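Local coordinates for Asp/Glu-specific dipeptidyl-peptidase (Flavobacterium psychrophilum, PDB 5JXF), which removes dipeptides from the N-terminus of oligopeptides as a serine peptidase of family S46, cutting strictly after aspartate or glutamate, at residues L97-H100 with H101-F104; V701-R704 with Y705-I709. All blocks are in the same frame, centred on the assembly; numbering follows the deposited sequence.

Both contacts are strand-to-helix turns, and they come in series along the chain. Contact 1 leads from strand 95-98 of one antiparallel sheet into helix 100-109 and carries His101, the presumed charge-relay histidine. Contact 2, some 600 residues later, leads from strand 698-702 of a second antiparallel sheet into helix 703-713. Their centres lie about 14 Å apart, and they meet where Leu97 CD2 packs on Met703 SD at 3.5 Å. The side chain of Val701 also comes within about 4 Å of that of Asp237, the probable acid of the relay. The two turns thus touch close to the probable charge relay, consistent with the chymotrypsin-like arrangement in which the active site lies between two beta-barrels.

Contact 1 (L97-H100 with H101-F104); sequences LTNH and HCGF. With ARG (arginine), chain E.
Gly103 N donates a nearly straight hydrogen bond to Asn99 O (3.1 Å, 171°), and Cys102 N adds a weak one to the same oxygen, which also meets Ser239 OG; the turn from strand to helix closes on this carbonyl. His101 is bonded through ND1 to Asp237 and through NE2 to Ser662, and Asn99 ND2 is tied to Asn677 O. The side chains of Asn99 and His101 run side by side, amide and imidazole planes 45° apart. Asn99 CB lies over one face of the ring, a CH-pi contact 4.2 Å from its centroid, while OD1 comes 3.3 Å from His101 CE1. On the opposite face sits CB of the bound arginine, 3.5 Å from His101 CE1. CG of His101 stands between its own backbone N and carbonyl carbon (chi1 74°), which turns the ring back beside Asn99. Cys102 SG packs 3.5 Å from Asn99 CB, with Thr98 OG1 close by and bonded to Thr86 O. His100 CE1 meets the edge of the Phe104 ring at CD1 (3.5 Å), whereas the buried His100 ND1 has no polar partner. Gripped at both nitrogens, the His101 ring is fixed in position and rotation, consistent with a charge relay working beside the bound dipeptide.

Contact 2 (V701-R704 with Y705-I709); sequences VDMR and YVLFI
Val701 CG1 stands anti to its backbone N (chi1 -164°), where it meets both Val706 CG2 at 3.9 Å and the edge of the Tyr705 ring at CD2. Met703 bends at chi2 and chi3 (-47° and -65°), folding its end back so that SD rests 3.8 Å from Val706 CG2 and CE reaches the other branch of that valine. Asp702 is the N-cap of helix 703-713: its OD1 takes Arg704 N on the anti lone pair (3.0 Å). The same oxygen accepts Arg704 NE, and OD2 forms a salt bridge with NH2 (2.9 Å), a side-on, two-nitrogen grip on the syn sides, both nitrogens tilted out of the carboxylate plane. NH1 forms a further salt bridge with Glu643. Replacing Asp702 with an alanine removes both carboxylate oxygens, which would probably leave Arg704 N without its cap and the guanidinium, held by Glu643 at one end, freer to turn. Asp702 O accepts from Val706 N (3.2 Å), and Leu707 N and Phe708 N continue the helical pattern to Met703 O and Arg704 O. The turn joins strand 698-702, paired with strands 673-680 and 648-653, to a helix whose Tyr705 and Phe708 lean on Leu629 of helix 627-635, while Met703 packs against Leu673 of strand 673-680.

Contact 1 (L97-H100 with H101-F104)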
# COMPACT_ATOMS: atom_id res chain seq x y z
N LEU A 97 3.85 -31.65 -8.88
CA LEU A 97 3.74 -30.20 -8.94
C LEU A 97 4.07 -29.64 -7.56
O LEU A 97 3.65 -30.20 -6.55
CB LEU A 97 2.33 -29.80 -9.39
CG LEU A 97 2.03 -28.29 -9.38
CD1 LEU A 97 2.81 -27.63 -10.51
CD2 LEU A 97 0.52 -28.06 -9.54
N THR A 98 4.86 -28.58 -7.52
CA THR A 98 5.13 -27.90 -6.26
C THR A 98 5.33 -26.38 -6.53
O THR A 98 5.01 -25.90 -7.61
CB THR A 98 6.37 -28.52 -5.52
OG1 THR A 98 6.43 -28.01 -4.18
CG2 THR A 98 7.68 -28.21 -6.24
N ASN A 99 5.81 -25.63 -5.54
CA ASN A 99 6.07 -24.17 -5.72
C ASN A 99 7.37 -23.90 -6.44
O ASN A 99 8.29 -24.71 -6.40
CB ASN A 99 6.14 -23.42 -4.38
CG ASN A 99 4.81 -23.27 -3.71
OD1 ASN A 99 4.73 -23.01 -2.51
ND2 ASN A 99 3.75 -23.44 -4.48
N HIS A 100 7.47 -22.72 -7.05
CA HIS A 100 8.74 -22.28 -7.59
C HIS A 100 9.80 -22.08 -6.50
O HIS A 100 10.97 -22.41 -6.69
CB HIS A 100 8.56 -20.98 -8.40
CG HIS A 100 9.81 -20.50 -9.06
ND1 HIS A 100 10.57 -19.46 -8.55
CD2 HIS A 100 10.44 -20.91 -10.18
CE1 HIS A 100 11.60 -19.25 -9.34
NE2 HIS A 100 11.56 -20.12 -10.33
N HIS A 101 9.41 -21.58 -5.34
CA HIS A 101 10.43 -21.39 -4.32
C HIS A 101 10.80 -22.73 -3.61
O HIS A 101 11.84 -22.80 -2.96
CB HIS A 101 10.03 -20.31 -3.30
CG HIS A 101 8.96 -20.72 -2.34
ND1 HIS A 101 7.64 -20.34 -2.48
CD2 HIS A 101 9.02 -21.43 -1.18
CE1 HIS A 101 6.93 -20.81 -1.47
NE2 HIS A 101 7.74 -21.48 -0.67
N CYS A 102 9.99 -23.78 -3.77
CA CYS A 102 10.40 -25.13 -3.32
C CYS A 102 11.41 -25.74 -4.29
O CYS A 102 12.41 -26.34 -3.88
CB CYS A 102 9.20 -26.06 -3.19
SG CYS A 102 7.88 -25.49 -2.14
N GLY A 103 11.15 -25.60 -5.58
CA GLY A 103 12.11 -26.00 -6.59
C GLY A 103 13.32 -25.08 -6.71
O GLY A 103 14.30 -25.42 -7.39
N PHE A 104 13.25 -23.92 -6.05
CA PHE A 104 14.23 -22.83 -6.25
C PHE A 104 15.68 -23.27 -6.03
O PHE A 104 16.55 -23.05 -6.87
CB PHE A 104 13.88 -21.67 -5.31
CG PHE A 104 14.45 -20.33 -5.72
CD1 PHE A 104 13.91 -19.62 -6.78
CD2 PHE A 104 15.51 -19.76 -5.02
CE1 PHE A 104 14.43 -18.39 -7.15
CE2 PHE A 104 16.03 -18.52 -5.38
CZ PHE A 104 15.49 -17.84 -6.44
N ARG E . 6.35 -16.53 1.65
CA ARG E . 6.51 -17.85 1.06
C ARG E . 6.54 -18.88 2.19
O ARG E . 7.36 -18.79 3.10
CB ARG E . 7.79 -17.91 0.22
CG ARG E . 7.78 -17.00 -1.02
CD ARG E . 9.11 -17.05 -1.77
NE ARG E . 10.22 -16.64 -0.91
CZ ARG E . 10.68 -15.38 -0.81
NH1 ARG E . 10.12 -14.41 -1.53
NH2 ARG E . 11.69 -15.10 0.00

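Contact 2 (V701-R704 with Y705-I709)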
# COMPACT_ATOMS: atom_id res chain seq x y z
N VAL A 701 -1.95 -20.52 -6.08
CA VAL A 701 -1.93 -20.26 -7.52
C VAL A 701 -3.11 -21.00 -8.12
O VAL A 701 -3.31 -22.18 -7.84
CB VAL A 701 -0.63 -20.73 -8.22
CG1 VAL A 701 -0.53 -20.06 -9.60
CG2 VAL A 701 0.61 -20.44 -7.39
N ASP A 702 -3.89 -20.30 -8.95
CA ASP A 702 -4.98 -20.91 -9.70
C ASP A 702 -4.41 -21.91 -10.72
O ASP A 702 -3.49 -21.56 -11.44
CB ASP A 702 -5.78 -19.78 -10.41
CG ASP A 702 -7.13 -20.25 -10.91
OD1 ASP A 702 -7.17 -21.21 -11.72
OD2 ASP A 702 -8.14 -19.66 -10.48
N MET A 703 -4.94 -23.15 -10.78
CA MET A 703 -4.35 -24.17 -11.67
C MET A 703 -4.52 -23.77 -13.15
O MET A 703 -3.70 -24.12 -14.00
CB MET A 703 -4.96 -25.57 -11.40
CG MET A 703 -4.22 -26.38 -10.24
SD MET A 703 -2.46 -26.35 -10.41
CE MET A 703 -2.33 -27.26 -11.94
N ARG A 704 -5.56 -23.00 -13.45
CA ARG A 704 -5.68 -22.43 -14.80
C ARG A 704 -4.45 -21.59 -15.21
O ARG A 704 -4.01 -21.67 -16.35
CB ARG A 704 -6.95 -21.60 -14.93
CG ARG A 704 -8.21 -22.45 -14.93
CD ARG A 704 -9.46 -21.60 -14.86
NE ARG A 704 -9.55 -20.92 -13.57
CZ ARG A 704 -10.57 -20.15 -13.21
NH1 ARG A 704 -11.59 -19.95 -14.04
NH2 ARG A 704 -10.57 -19.56 -12.01
N TYR A 705 -3.90 -20.82 -14.29
CA TYR A 705 -2.68 -20.03 -14.58
C TYR A 705 -1.44 -20.92 -14.70
O TYR A 705 -0.58 -20.67 -15.55
CB TYR A 705 -2.46 -18.98 -13.48
CG TYR A 705 -1.37 -17.98 -13.82
CD1 TYR A 705 -1.39 -17.28 -15.02
CD2 TYR A 705 -0.34 -17.72 -12.93
CE1 TYR A 705 -0.41 -16.37 -15.34
CE2 TYR A 705 0.64 -16.81 -13.24
CZ TYR A 705 0.60 -16.14 -14.44
OH TYR A 705 1.59 -15.25 -14.74
N VAL A 706 -1.33 -21.93 -13.83
CA VAL A 706 -0.24 -22.89 -13.96
C VAL A 706 -0.22 -23.51 -15.35
O VAL A 706 0.80 -23.47 -16.06
CB VAL A 706 -0.35 -24.02 -12.91
CG1 VAL A 706 0.73 -25.07 -13.14
CG2 VAL A 706 -0.27 -23.42 -11.51
N LEU A 707 -1.35 -24.05 -15.77
CA LEU A 707 -1.41 -24.73 -17.07
C LEU A 707 -1.18 -23.74 -18.22
O LEU A 707 -0.45 -24.04 -19.17
CB LEU A 707 -2.75 -25.45 -17.24
CG LEU A 707 -3.14 -26.51 -16.21
CD1 LEU A 707 -4.54 -27.01 -16.49
CD2 LEU A 707 -2.14 -27.68 -16.18
N PHE A 708 -1.77 -22.56 -18.12
CA PHE A 708 -1.49 -21.47 -19.07
C PHE A 708 0.02 -21.22 -19.22
O PHE A 708 0.52 -21.07 -20.33
CB PHE A 708 -2.19 -20.17 -18.62
CG PHE A 708 -1.85 -18.98 -19.48
CD1 PHE A 708 -2.54 -18.74 -20.66
CD2 PHE A 708 -0.86 -18.10 -19.10
CE1 PHE A 708 -2.24 -17.63 -21.45
CE2 PHE A 708 -0.55 -16.99 -19.88
CZ PHE A 708 -1.24 -16.75 -21.06
N ILE A 709 0.73 -21.18 -18.10
CA ILE A 709 2.15 -20.88 -18.19
C ILE A 709 2.91 -22.06 -18.81
O ILE A 709 3.74 -21.87 -19.69
CB ILE A 709 2.71 -20.54 -16.81
CG1 ILE A 709 2.14 -19.20 -16.34
CG2 ILE A 709 4.23 -20.48 -16.86
CD1 ILE A 709 2.71 -18.01 -17.12